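Long-range contacts in succinylglutamate desuccinylase/aspartoacylase (Shewanella frigidimarina, PDB 3LWU), which binds zinc and is probably a metal-dependent hydrolase of the succinylglutamate desuccinylase/aspartoacylase family: residues M153-C158 / A182-I187; A315-L320 / I340-L345; V362-F367 / K380-V385. All blocks are in the same frame, centred on the assembly; numbering follows the deposited sequence.

Contact 1: residues M153-C158 / A182-I187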
HETATM    1  N   MSE A 153     -36.536 -14.344  10.836  1.00 23.22           N
HETATM    2  CA  MSE A 153     -36.555 -12.909  10.603  1.00 23.19           C
HETATM    3  C   MSE A 153     -35.142 -12.376  10.493  1.00 22.89           C
HETATM    4  O   MSE A 153     -34.866 -11.579   9.592  1.00 22.83           O
HETATM    5  CB  MSE A 153     -37.307 -12.161  11.704  1.00 23.52           C
HETATM    6  CG  MSE A 153     -37.270 -10.642  11.527  1.00 24.48           C
HETATM    7 SE   MSE A 153     -35.828  -9.784  12.476  0.75 27.37          SE
HETATM    8  CE  MSE A 153     -36.369 -10.269  14.316  1.00 27.74           C
ATOM      9  N   LEU A 154     -34.252 -12.803  11.401  1.00 22.11           N
ATOM     10  CA  LEU A 154     -32.848 -12.374  11.344  1.00 21.43           C
ATOM     11  C   LEU A 154     -32.189 -12.797  10.017  1.00 21.38           C
ATOM     12  O   LEU A 154     -31.501 -11.973   9.408  1.00 20.33           O
ATOM     13  CB  LEU A 154     -32.013 -12.848  12.560  1.00 21.05           C
ATOM     14  CG  LEU A 154     -32.429 -12.319  13.960  1.00 20.53           C
ATOM     15  CD1 LEU A 154     -31.694 -13.011  15.093  1.00 17.54           C
ATOM     16  CD2 LEU A 154     -32.262 -10.802  14.100  1.00 17.91           C
ATOM     17  N   VAL A 155     -32.421 -14.027   9.555  1.00 21.07           N
ATOM     18  CA  VAL A 155     -31.889 -14.458   8.267  1.00 22.14           C
ATOM     19  C   VAL A 155     -32.461 -13.621   7.100  1.00 23.21           C
ATOM     20  O   VAL A 155     -31.719 -13.069   6.322  1.00 23.30           O
ATOM     21  CB  VAL A 155     -32.060 -15.980   8.038  1.00 22.74           C
ATOM     22  CG1 VAL A 155     -31.456 -16.415   6.694  1.00 21.50           C
ATOM     23  CG2 VAL A 155     -31.401 -16.770   9.180  1.00 21.50           C
ATOM     24  N   GLU A 156     -33.772 -13.440   7.023  1.00 24.79           N
ATOM     25  CA  GLU A 156     -34.385 -12.739   5.872  1.00 25.58           C
ATOM     26  C   GLU A 156     -34.000 -11.268   5.750  1.00 25.38           C
ATOM     27  O   GLU A 156     -33.774 -10.776   4.633  1.00 23.86           O
ATOM     28  CB  GLU A 156     -35.916 -12.866   5.904  1.00 26.17           C
ATOM     29  CG  GLU A 156     -36.350 -14.326   5.692  1.00 30.75           C
ATOM     30  CD  GLU A 156     -37.799 -14.646   6.034  1.00 34.87           C
ATOM     31  OE1 GLU A 156     -38.628 -13.705   6.245  1.00 39.58           O
ATOM     32  OE2 GLU A 156     -38.101 -15.871   6.081  1.00 38.15           O
ATOM     33  N   THR A 157     -33.964 -10.568   6.884  1.00 25.15           N
ATOM     34  CA  THR A 157     -33.683  -9.134   6.885  1.00 25.69           C
ATOM     35  C   THR A 157     -32.215  -8.903   6.537  1.00 26.67           C
ATOM     36  O   THR A 157     -31.836  -7.894   5.930  1.00 26.31           O
ATOM     37  CB  THR A 157     -34.000  -8.476   8.244  1.00 25.53           C
ATOM     38  OG1 THR A 157     -33.329  -9.202   9.274  1.00 24.94           O
ATOM     39  CG2 THR A 157     -35.534  -8.438   8.526  1.00 24.31           C
ATOM     40  N   CYS A 158     -31.388  -9.863   6.920  1.00 27.35           N
ATOM     41  CA  CYS A 158     -30.000  -9.864   6.511  1.00 28.67           C
ATOM     42  C   CYS A 158     -29.833 -10.048   4.994  1.00 28.97           C
ATOM     43  O   CYS A 158     -29.120  -9.284   4.325  1.00 28.58           O
ATOM     44  CB  CYS A 158     -29.309 -11.000   7.237  1.00 29.27           C
ATOM     45  SG  CYS A 158     -27.801 -10.585   7.822  1.00 33.22           S
ATOM     46  N   ALA A 182     -24.382 -17.344   9.822  1.00 17.64           N
ATOM     47  CA  ALA A 182     -24.175 -17.356  11.278  1.00 17.67           C
ATOM     48  C   ALA A 182     -25.509 -17.339  12.024  1.00 17.45           C
ATOM     49  O   ALA A 182     -25.683 -18.008  13.052  1.00 18.05           O
ATOM     50  CB  ALA A 182     -23.293 -16.166  11.718  1.00 17.65           C
ATOM     51  N   HIS A 183     -26.470 -16.599  11.483  1.00 17.35           N
ATOM     52  CA  HIS A 183     -27.795 -16.473  12.104  1.00 17.10           C
ATOM     53  C   HIS A 183     -28.564 -17.811  12.187  1.00 17.40           C
ATOM     54  O   HIS A 183     -29.440 -17.947  13.018  1.00 16.42           O
ATOM     55  CB  HIS A 183     -28.650 -15.430  11.375  1.00 16.80           C
ATOM     56  CG  HIS A 183     -28.414 -14.017  11.817  1.00 16.94           C
ATOM     57  ND1 HIS A 183     -28.290 -13.654  13.139  1.00 16.95           N
ATOM     58  CD2 HIS A 183     -28.305 -12.863  11.100  1.00 18.87           C
ATOM     59  CE1 HIS A 183     -28.091 -12.346  13.219  1.00 19.06           C
ATOM     60  NE2 HIS A 183     -28.116 -11.838  11.997  1.00 16.04           N
ATOM     61  N   GLN A 184     -28.233 -18.762  11.315  1.00 17.83           N
ATOM     62  CA  GLN A 184     -28.878 -20.043  11.273  1.00 18.56           C
ATOM     63  C   GLN A 184     -28.442 -20.914  12.431  1.00 17.98           C
ATOM     64  O   GLN A 184     -29.142 -21.860  12.732  1.00 17.65           O
ATOM     65  CB  GLN A 184     -28.550 -20.807   9.969  1.00 19.95           C
ATOM     66  CG  GLN A 184     -29.201 -20.267   8.671  1.00 23.00           C
ATOM     67  CD  GLN A 184     -30.727 -20.486   8.621  1.00 30.02           C
ATOM     68  OE1 GLN A 184     -31.354 -21.012   9.568  1.00 31.40           O
ATOM     69  NE2 GLN A 184     -31.330 -20.071   7.511  1.00 32.55           N
ATOM     70  N   ALA A 185     -27.305 -20.608  13.062  1.00 17.04           N
ATOM     71  CA  ALA A 185     -26.692 -21.485  14.060  1.00 17.51           C
ATOM     72  C   ALA A 185     -27.040 -21.111  15.518  1.00 17.56           C
ATOM     73  O   ALA A 185     -27.344 -19.966  15.817  1.00 18.48           O
ATOM     74  CB  ALA A 185     -25.210 -21.511  13.883  1.00 15.74           C
ATOM     75  N   ASP A 186     -26.955 -22.079  16.419  1.00 17.53           N
ATOM     76  CA  ASP A 186     -27.169 -21.824  17.854  1.00 17.57           C
ATOM     77  C   ASP A 186     -25.902 -21.314  18.540  1.00 16.60           C
ATOM     78  O   ASP A 186     -25.954 -20.685  19.616  1.00 16.71           O
ATOM     79  CB  ASP A 186     -27.615 -23.114  18.549  1.00 18.25           C
ATOM     80  CG  ASP A 186     -28.960 -23.601  18.051  1.00 20.26           C
ATOM     81  OD1 ASP A 186     -29.961 -22.901  18.309  1.00 27.53           O
ATOM     82  OD2 ASP A 186     -29.029 -24.667  17.394  1.00 20.94           O
ATOM     83  N   ILE A 187     -24.771 -21.632  17.929  1.00 14.87           N
ATOM     84  CA  ILE A 187     -23.458 -21.358  18.462  1.00 14.51           C
ATOM     85  C   ILE A 187     -22.628 -20.829  17.320  1.00 14.29           C
ATOM     86  O   ILE A 187     -22.570 -21.459  16.259  1.00 13.49           O
ATOM     87  CB  ILE A 187     -22.778 -22.647  18.984  1.00 14.61           C
ATOM     88  CG1 ILE A 187     -23.538 -23.190  20.199  1.00 14.01           C
ATOM     89  CG2 ILE A 187     -21.320 -22.362  19.370  1.00 12.48           C
ATOM     90  CD1 ILE A 187     -23.361 -24.727  20.419  1.00 13.21           C
TER
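Leu-154 O accepts the helical bond from Cys-158 N at 3.3 Å, and the same oxygen lies 3.7 Å from the ring carbon CD2 of His-183. The preceding carbonyl of helix 143-160 is held twice by one residue: Thr-157 OG1 lies 2.8 Å from Met-153 O, and Thr-157 N reaches that oxygen from the opposite face of its plane. His-183 contributes the largest share of the buried surface, and its imidazole meets the helix. Leu-154 CB stands 3.8 Å from the centroid of the His-183 ring and only 6° off the ring normal, a CH-pi contact over the middle of the face, while CD1 extends along the ND1-CE1 side. At the ring's edge, close to its plane, Cys-158 SG comes within 4.0 Å of His-183 CD2. Val-155 turns both methyls to the neighbouring turn: CG1 is anti to the backbone N (chi1 -178°), and each methyl lies 3.7 Å from Gln-184 NE2, which a bend at chi2 (-70°) brings in; CG2 also meets His-183 CB. Outside the two segments, Gln-179 NE2 is hydrogen-bonded to His-183 NE2, and the ring of His-127 meets that of His-183. Arg-151, from the same helix as Leu-154, bonds His-183 O through NE and Ala-185 O through NH2, tying down the type I turn from Ala-182 to Ala-185. With an alanine here instead of His-183, Leu-154 CB and Cys-158 SG would probably lose their aromatic partner and Gln-179 NE2 its bonding mate, opening a gap between helix and turn. The chemistry is divided: apolar and sulfur contacts set the ring against the helix within the catalytic domain, while NE2 and the carbonyls of His-183 and Ala-185 are bonded by polar side chains.

Contact 2: residues A315-L320 / I340-L345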
ATOM      1  N   ALA A 315       2.206   4.788  21.930  1.00 13.18           N
ATOM      2  CA  ALA A 315       3.548   5.301  22.046  1.00 13.04           C
ATOM      3  C   ALA A 315       3.521   6.745  22.532  1.00 13.10           C
ATOM      4  O   ALA A 315       2.911   7.590  21.905  1.00 13.30           O
ATOM      5  CB  ALA A 315       4.341   5.157  20.673  1.00 11.62           C
ATOM      6  N   PRO A 316       4.211   7.045  23.640  1.00 13.52           N
ATOM      7  CA  PRO A 316       4.219   8.438  24.115  1.00 14.27           C
ATOM      8  C   PRO A 316       5.154   9.306  23.265  1.00 14.32           C
ATOM      9  O   PRO A 316       5.047  10.508  23.282  1.00 15.42           O
ATOM     10  CB  PRO A 316       4.729   8.317  25.569  1.00 13.97           C
ATOM     11  CG  PRO A 316       5.658   7.106  25.480  1.00 14.36           C
ATOM     12  CD  PRO A 316       4.995   6.155  24.509  1.00 14.05           C
ATOM     13  N   LYS A 317       6.056   8.687  22.533  1.00 14.25           N
ATOM     14  CA  LYS A 317       6.889   9.384  21.520  1.00 14.59           C
ATOM     15  C   LYS A 317       7.282   8.375  20.425  1.00 13.41           C
ATOM     16  O   LYS A 317       7.124   7.177  20.603  1.00 12.45           O
ATOM     17  CB  LYS A 317       8.142   9.982  22.165  1.00 15.57           C
ATOM     18  CG  LYS A 317       9.153   8.921  22.658  1.00 17.90           C
ATOM     19  CD  LYS A 317      10.396   9.539  23.385  1.00 19.61           C
ATOM     20  CE  LYS A 317      11.553   8.501  23.540  1.00 18.29           C
ATOM     21  NZ  LYS A 317      12.742   9.064  24.286  1.00 18.22           N
ATOM     22  N   ALA A 318       7.762   8.869  19.297  1.00 12.66           N
ATOM     23  CA  ALA A 318       8.121   8.033  18.202  1.00 13.19           C
ATOM     24  C   ALA A 318       9.475   7.380  18.524  1.00 12.96           C
ATOM     25  O   ALA A 318      10.265   7.941  19.300  1.00 12.74           O
ATOM     26  CB  ALA A 318       8.227   8.900  16.874  1.00 12.62           C
ATOM     27  N   GLY A 319       9.756   6.237  17.899  1.00 12.50           N
ATOM     28  CA  GLY A 319      11.108   5.702  17.896  1.00 13.51           C
ATOM     29  C   GLY A 319      11.172   4.247  17.469  1.00 13.61           C
ATOM     30  O   GLY A 319      10.257   3.732  16.844  1.00 14.08           O
ATOM     31  N   LEU A 320      12.277   3.592  17.782  1.00 13.41           N
ATOM     32  CA  LEU A 320      12.435   2.170  17.549  1.00 12.88           C
ATOM     33  C   LEU A 320      12.203   1.443  18.869  1.00 13.98           C
ATOM     34  O   LEU A 320      12.666   1.893  19.913  1.00 14.58           O
ATOM     35  CB  LEU A 320      13.828   1.902  17.004  1.00 13.23           C
ATOM     36  CG  LEU A 320      14.136   2.603  15.697  1.00 12.90           C
ATOM     37  CD1 LEU A 320      15.573   2.263  15.173  1.00 13.78           C
ATOM     38  CD2 LEU A 320      13.050   2.237  14.678  1.00 12.87           C
ATOM     39  N   ILE A 340      12.438   2.366  24.329  1.00 14.32           N
ATOM     40  CA  ILE A 340      12.470   3.136  23.097  1.00 13.62           C
ATOM     41  C   ILE A 340      13.893   3.572  22.810  1.00 13.52           C
ATOM     42  O   ILE A 340      14.535   4.200  23.644  1.00 13.46           O
ATOM     43  CB  ILE A 340      11.592   4.388  23.220  1.00 13.71           C
ATOM     44  CG1 ILE A 340      10.182   4.009  23.701  1.00 14.23           C
ATOM     45  CG2 ILE A 340      11.533   5.129  21.889  1.00 10.03           C
ATOM     46  CD1 ILE A 340       9.218   5.214  23.789  1.00 16.98           C
ATOM     47  N   LEU A 341      14.368   3.222  21.626  1.00 13.31           N
ATOM     48  CA  LEU A 341      15.664   3.636  21.132  1.00 13.77           C
ATOM     49  C   LEU A 341      15.459   4.828  20.200  1.00 13.81           C
ATOM     50  O   LEU A 341      14.665   4.757  19.257  1.00 13.82           O
ATOM     51  CB  LEU A 341      16.331   2.484  20.372  1.00 13.65           C
ATOM     52  CG  LEU A 341      17.650   2.773  19.609  1.00 14.74           C
ATOM     53  CD1 LEU A 341      18.721   3.161  20.593  1.00 12.52           C
ATOM     54  CD2 LEU A 341      18.110   1.559  18.732  1.00  9.37           C
ATOM     55  N   ARG A 342      16.190   5.899  20.463  1.00 13.04           N
ATOM     56  CA  ARG A 342      16.215   7.068  19.592  1.00 13.11           C
ATOM     57  C   ARG A 342      17.663   7.395  19.210  1.00 12.27           C
ATOM     58  O   ARG A 342      18.339   8.244  19.831  1.00 11.65           O
ATOM     59  CB  ARG A 342      15.518   8.252  20.277  1.00 12.44           C
ATOM     60  CG  ARG A 342      13.973   8.119  20.359  1.00 12.91           C
ATOM     61  CD  ARG A 342      13.364   8.269  18.961  1.00 12.97           C
ATOM     62  NE  ARG A 342      13.621   9.633  18.509  1.00 14.45           N
ATOM     63  CZ  ARG A 342      12.842  10.681  18.782  1.00 15.94           C
ATOM     64  NH1 ARG A 342      11.686  10.515  19.388  1.00 17.40           N
ATOM     65  NH2 ARG A 342      13.214  11.887  18.400  1.00 14.21           N
ATOM     66  N   ILE A 343      18.123   6.723  18.164  1.00 12.19           N
ATOM     67  CA  ILE A 343      19.503   6.823  17.737  1.00 12.37           C
ATOM     68  C   ILE A 343      19.832   8.183  17.118  1.00 12.71           C
ATOM     69  O   ILE A 343      21.016   8.568  16.997  1.00 12.82           O
ATOM     70  CB  ILE A 343      19.881   5.656  16.822  1.00 12.63           C
ATOM     71  CG1 ILE A 343      21.420   5.524  16.706  1.00 11.59           C
ATOM     72  CG2 ILE A 343      19.218   5.789  15.446  1.00 11.59           C
ATOM     73  CD1 ILE A 343      22.142   5.371  17.986  1.00  9.92           C
ATOM     74  N   ASP A 344      18.779   8.939  16.815  1.00 12.46           N
ATOM     75  CA  ASP A 344      18.912  10.333  16.395  1.00 12.35           C
ATOM     76  C   ASP A 344      19.265  11.276  17.522  1.00 11.99           C
ATOM     77  O   ASP A 344      19.612  12.438  17.276  1.00 11.88           O
ATOM     78  CB  ASP A 344      17.618  10.803  15.705  1.00 13.04           C
ATOM     79  CG  ASP A 344      16.393  10.671  16.590  1.00 12.45           C
ATOM     80  OD1 ASP A 344      16.003   9.532  16.993  1.00 13.28           O
ATOM     81  OD2 ASP A 344      15.795  11.716  16.854  1.00 16.00           O
ATOM     82  N   LEU A 345      19.247  10.778  18.754  1.00 12.05           N
ATOM     83  CA  LEU A 345      19.492  11.610  19.938  1.00 12.93           C
ATOM     84  C   LEU A 345      20.676  11.077  20.776  1.00 13.78           C
ATOM     85  O   LEU A 345      20.770  11.334  21.982  1.00 13.26           O
ATOM     86  CB  LEU A 345      18.209  11.615  20.777  1.00 12.20           C
ATOM     87  CG  LEU A 345      16.958  12.268  20.133  1.00 13.17           C
ATOM     88  CD1 LEU A 345      15.692  12.174  21.109  1.00 12.99           C
ATOM     89  CD2 LEU A 345      17.265  13.742  19.835  1.00 13.52           C
TER
HETATM   90  O   HOH W   1      14.431   7.032  23.767  1.00 21.58           O
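Arg-342 NH1 donates to Ala-318 O at 2.9 Å, from above the carbonyl plane (37° out of it), and also forms a salt bridge with Glu-32 of the third subunit. The guanidinium grips Asp-344 side-on: NE bonds OD1 at 2.8 Å and NH2 bonds OD2 at 3.0 Å, each oxygen using its syn lone pair. Bends at chi2 and chi3 (-70° and -65°) fold the arginine back over Gly-319, whose CA lies 3.6 Å from Arg-342 CD. Next along the strand, Leu-320 and Leu-341 form an antiparallel hydrogen-bonded pair, Leu-341 N reaching Leu-320 O at 2.8 Å. A water links Lys-317 NZ to Ile-340 O, and the extended lysine chain lays CE 3.8 Å from Ile-340 CG2. Gly-319 suits this crowding, since a beta carbon would clash with Ile-340 CG2 and Arg-342 CD. The second subunit adds a bond from Tyr-44 OH to Ile-343 O. The positive charge of Arg-342 is thus probably balanced by two carboxylates, one from its own chain and one from a neighbour, so that the same guanidinium fixes the end of the strand pair and joins it to the tetramer interface.

Contact 3: residues V362-F367 / K380-V385; sequences VPILHF and KVMTNV
A classic beta bulge interrupts the antiparallel pairing of strands 362-366 and 377-382, with Ile-364 and Leu-365 both facing Lys-380. Ile-364 N gives Lys-380 O a bond of 2.8 Å, in the carbonyl plane, and Leu-365 N adds a weak one of 3.4 Å to the same oxygen. Lys-380 N returns a bond to Leu-365 O. Before the bulge the register is regular: Val-362 N to Met-382 O (a selenomethionine) and Met-382 N to Val-362 O are both bonds of 2.9 Å. Next to them Pro-363 forms a non-hydrogen-bonded pair with Val-381, whose CG1 rests 3.7 Å from Pro-363 CA. Ile-364 CG1 packs 3.7 Å from Met-382 CG, and the two residues share Tyr-310 and Tyr-218 as neighbours. On the same face of the pair Leu-365 lies along Lys-380: its CG, between the backbone N and the carbonyl carbon (chi1 57°), brings Leu-365 CD1 to 3.9 Å from Lys-380 CG. The side chain of Leu-365 lies about 9 Å from the bound zinc ion. The near-helical backbone of Ile-364 (phi -102°, psi -43°) is that of the first bulge position, and two amides meeting one carbonyl are the signature of the classic bulge in antiparallel sheet.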
ATOM      1  N   VAL A 362      -1.742  -7.537  32.722  1.00 16.15           N
ATOM      2  CA  VAL A 362      -1.317  -8.659  31.880  1.00 16.27           C
ATOM      3  C   VAL A 362      -1.298  -8.161  30.444  1.00 16.82           C
ATOM      4  O   VAL A 362      -2.358  -7.963  29.836  1.00 17.72           O
ATOM      5  CB  VAL A 362      -2.262  -9.884  32.057  1.00 16.86           C
ATOM      6  CG1 VAL A 362      -1.887 -11.016  31.132  1.00 16.44           C
ATOM      7  CG2 VAL A 362      -2.270 -10.359  33.530  1.00 14.84           C
ATOM      8  N   PRO A 363      -0.095  -7.935  29.877  1.00 16.27           N
ATOM      9  CA  PRO A 363      -0.053  -7.560  28.498  1.00 16.48           C
ATOM     10  C   PRO A 363      -0.556  -8.692  27.598  1.00 16.53           C
ATOM     11  O   PRO A 363      -0.143  -9.861  27.777  1.00 16.84           O
ATOM     12  CB  PRO A 363       1.446  -7.283  28.246  1.00 16.49           C
ATOM     13  CG  PRO A 363       2.018  -7.037  29.560  1.00 16.54           C
ATOM     14  CD  PRO A 363       1.250  -7.945  30.461  1.00 16.82           C
ATOM     15  N   ILE A 364      -1.445  -8.359  26.649  1.00 15.71           N
ATOM     16  CA  ILE A 364      -2.069  -9.395  25.811  1.00 15.42           C
ATOM     17  C   ILE A 364      -1.452  -9.477  24.428  1.00 15.17           C
ATOM     18  O   ILE A 364      -1.231 -10.569  23.921  1.00 16.24           O
ATOM     19  CB  ILE A 364      -3.600  -9.203  25.724  1.00 15.01           C
ATOM     20  CG1 ILE A 364      -4.217  -9.509  27.079  1.00 15.67           C
ATOM     21  CG2 ILE A 364      -4.231 -10.091  24.642  1.00 13.67           C
ATOM     22  CD1 ILE A 364      -3.877 -10.950  27.586  1.00 14.91           C
ATOM     23  N   LEU A 365      -1.203  -8.320  23.817  1.00 14.75           N
ATOM     24  CA  LEU A 365      -0.674  -8.251  22.471  1.00 14.40           C
ATOM     25  C   LEU A 365       0.127  -6.979  22.305  1.00 14.18           C
ATOM     26  O   LEU A 365      -0.060  -5.987  23.039  1.00 13.21           O
ATOM     27  CB  LEU A 365      -1.809  -8.328  21.414  1.00 13.72           C
ATOM     28  CG  LEU A 365      -2.917  -7.290  21.482  1.00 16.39           C
ATOM     29  CD1 LEU A 365      -2.597  -6.033  20.623  1.00 14.95           C
ATOM     30  CD2 LEU A 365      -4.292  -7.875  21.057  1.00 13.90           C
ATOM     31  N   HIS A 366       1.035  -7.014  21.341  1.00 13.67           N
ATOM     32  CA  HIS A 366       1.738  -5.807  20.943  1.00 13.24           C
ATOM     33  C   HIS A 366       1.852  -5.647  19.435  1.00 13.98           C
ATOM     34  O   HIS A 366       1.617  -6.572  18.671  1.00 14.80           O
ATOM     35  CB  HIS A 366       3.116  -5.681  21.646  1.00 12.66           C
ATOM     36  CG  HIS A 366       4.167  -6.643  21.191  1.00 10.62           C
ATOM     37  ND1 HIS A 366       4.867  -6.499  20.006  1.00 14.49           N
ATOM     38  CD2 HIS A 366       4.706  -7.726  21.814  1.00 14.44           C
ATOM     39  CE1 HIS A 366       5.768  -7.470  19.907  1.00 13.62           C
ATOM     40  NE2 HIS A 366       5.686  -8.236  20.987  1.00 13.44           N
ATOM     41  N   PHE A 367       2.260  -4.450  19.038  1.00 14.25           N
ATOM     42  CA  PHE A 367       2.420  -4.048  17.652  1.00 14.59           C
ATOM     43  C   PHE A 367       3.465  -4.901  16.938  1.00 15.42           C
ATOM     44  O   PHE A 367       4.496  -5.269  17.520  1.00 15.95           O
ATOM     45  CB  PHE A 367       2.831  -2.569  17.678  1.00 14.91           C
ATOM     46  CG  PHE A 367       2.772  -1.876  16.354  1.00 16.32           C
ATOM     47  CD1 PHE A 367       1.571  -1.720  15.687  1.00 18.01           C
ATOM     48  CD2 PHE A 367       3.893  -1.310  15.824  1.00 14.26           C
ATOM     49  CE1 PHE A 367       1.524  -1.067  14.469  1.00 18.16           C
ATOM     50  CE2 PHE A 367       3.832  -0.645  14.627  1.00 17.89           C
ATOM     51  CZ  PHE A 367       2.640  -0.520  13.956  1.00 17.20           C
ATOM     52  N   LYS A 380      -1.864  -3.798  23.986  1.00 16.30           N
ATOM     53  CA  LYS A 380      -3.114  -3.841  24.745  1.00 15.56           C
ATOM     54  C   LYS A 380      -2.880  -4.701  25.970  1.00 14.93           C
ATOM     55  O   LYS A 380      -2.296  -5.795  25.859  1.00 15.01           O
ATOM     56  CB  LYS A 380      -4.249  -4.408  23.926  1.00 14.94           C
ATOM     57  CG  LYS A 380      -4.713  -3.562  22.748  1.00 17.99           C
ATOM     58  CD  LYS A 380      -6.170  -3.842  22.630  1.00 23.97           C
ATOM     59  CE  LYS A 380      -6.787  -3.723  21.290  1.00 27.46           C
ATOM     60  NZ  LYS A 380      -8.204  -4.162  21.599  1.00 24.96           N
ATOM     61  N   VAL A 381      -3.307  -4.203  27.128  1.00 14.03           N
ATOM     62  CA  VAL A 381      -3.056  -4.853  28.378  1.00 14.93           C
ATOM     63  C   VAL A 381      -4.368  -4.957  29.195  1.00 16.04           C
ATOM     64  O   VAL A 381      -5.222  -4.072  29.142  1.00 15.32           O
ATOM     65  CB  VAL A 381      -1.980  -4.098  29.194  1.00 15.03           C
ATOM     66  CG1 VAL A 381      -0.677  -3.884  28.356  1.00 15.50           C
ATOM     67  CG2 VAL A 381      -2.540  -2.779  29.745  1.00 15.24           C
HETATM   68  N   MSE A 382      -4.522  -6.053  29.917  1.00 16.44           N
HETATM   69  CA  MSE A 382      -5.655  -6.227  30.798  1.00 18.24           C
HETATM   70  C   MSE A 382      -5.263  -5.712  32.176  1.00 17.78           C
HETATM   71  O   MSE A 382      -4.132  -5.945  32.646  1.00 17.24           O
HETATM   72  CB  MSE A 382      -6.037  -7.699  30.921  1.00 17.95           C
HETATM   73  CG  MSE A 382      -6.527  -8.342  29.673  1.00 20.56           C
HETATM   74 SE   MSE A 382      -6.959 -10.171  30.110  0.75 27.10          SE
HETATM   75  CE  MSE A 382      -7.977 -10.637  28.551  1.00 27.79           C
ATOM     76  N   THR A 383      -6.198  -5.036  32.816  1.00 17.80           N
ATOM     77  CA  THR A 383      -6.013  -4.573  34.185  1.00 18.14           C
ATOM     78  C   THR A 383      -7.174  -5.141  35.026  1.00 19.15           C
ATOM     79  O   THR A 383      -8.167  -5.611  34.483  1.00 18.46           O
ATOM     80  CB  THR A 383      -5.983  -3.006  34.254  1.00 18.05           C
ATOM     81  OG1 THR A 383      -7.227  -2.483  33.787  1.00 15.02           O
ATOM     82  CG2 THR A 383      -4.880  -2.436  33.369  1.00 17.37           C
ATOM     83  N   ASN A 384      -7.039  -5.105  36.348  1.00 20.44           N
ATOM     84  CA  ASN A 384      -8.071  -5.639  37.234  1.00 21.49           C
ATOM     85  C   ASN A 384      -8.453  -7.076  36.826  1.00 21.78           C
ATOM     86  O   ASN A 384      -9.631  -7.408  36.673  1.00 21.60           O
ATOM     87  CB  ASN A 384      -9.278  -4.691  37.253  1.00 21.84           C
ATOM     88  CG  ASN A 384      -8.924  -3.326  37.848  1.00 23.31           C
ATOM     89  OD1 ASN A 384      -8.173  -3.246  38.805  1.00 26.39           O
ATOM     90  ND2 ASN A 384      -9.454  -2.271  37.283  1.00 22.71           N
ATOM     91  N   VAL A 385      -7.424  -7.898  36.626  1.00 21.94           N
ATOM     92  CA  VAL A 385      -7.579  -9.271  36.184  1.00 22.05           C
ATOM     93  C   VAL A 385      -7.932 -10.121  37.395  1.00 23.35           C
ATOM     94  O   VAL A 385      -7.535  -9.824  38.502  1.00 23.27           O
ATOM     95  CB  VAL A 385      -6.272  -9.778  35.518  1.00 21.97           C
ATOM     96  CG1 VAL A 385      -6.382 -11.216  35.070  1.00 19.80           C
ATOM     97  CG2 VAL A 385      -5.919  -8.907  34.327  1.00 21.55           C
TER

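How the contacts relate
All three contacts are largely buried, but by different means. Contact 1 joins a helix to a turn within the catalytic domain and touches no other subunit; side-chain packing carries it. Contacts 2 and 3 are both antiparallel strand pairings, on the opposite side of the chain's centre from contact 1, and belong to separate sheets, their centres about 22 Å apart. In contact 2, which lies farthest from the chain's centre (about 33 Å), the strand pair gives way to a charged network in contact with two neighbouring subunits. Contact 3 lies nearer the zinc, depends chiefly on backbone bonds around its bulge, and is flanked by apolar and aromatic side chains; it too touches the third subunit.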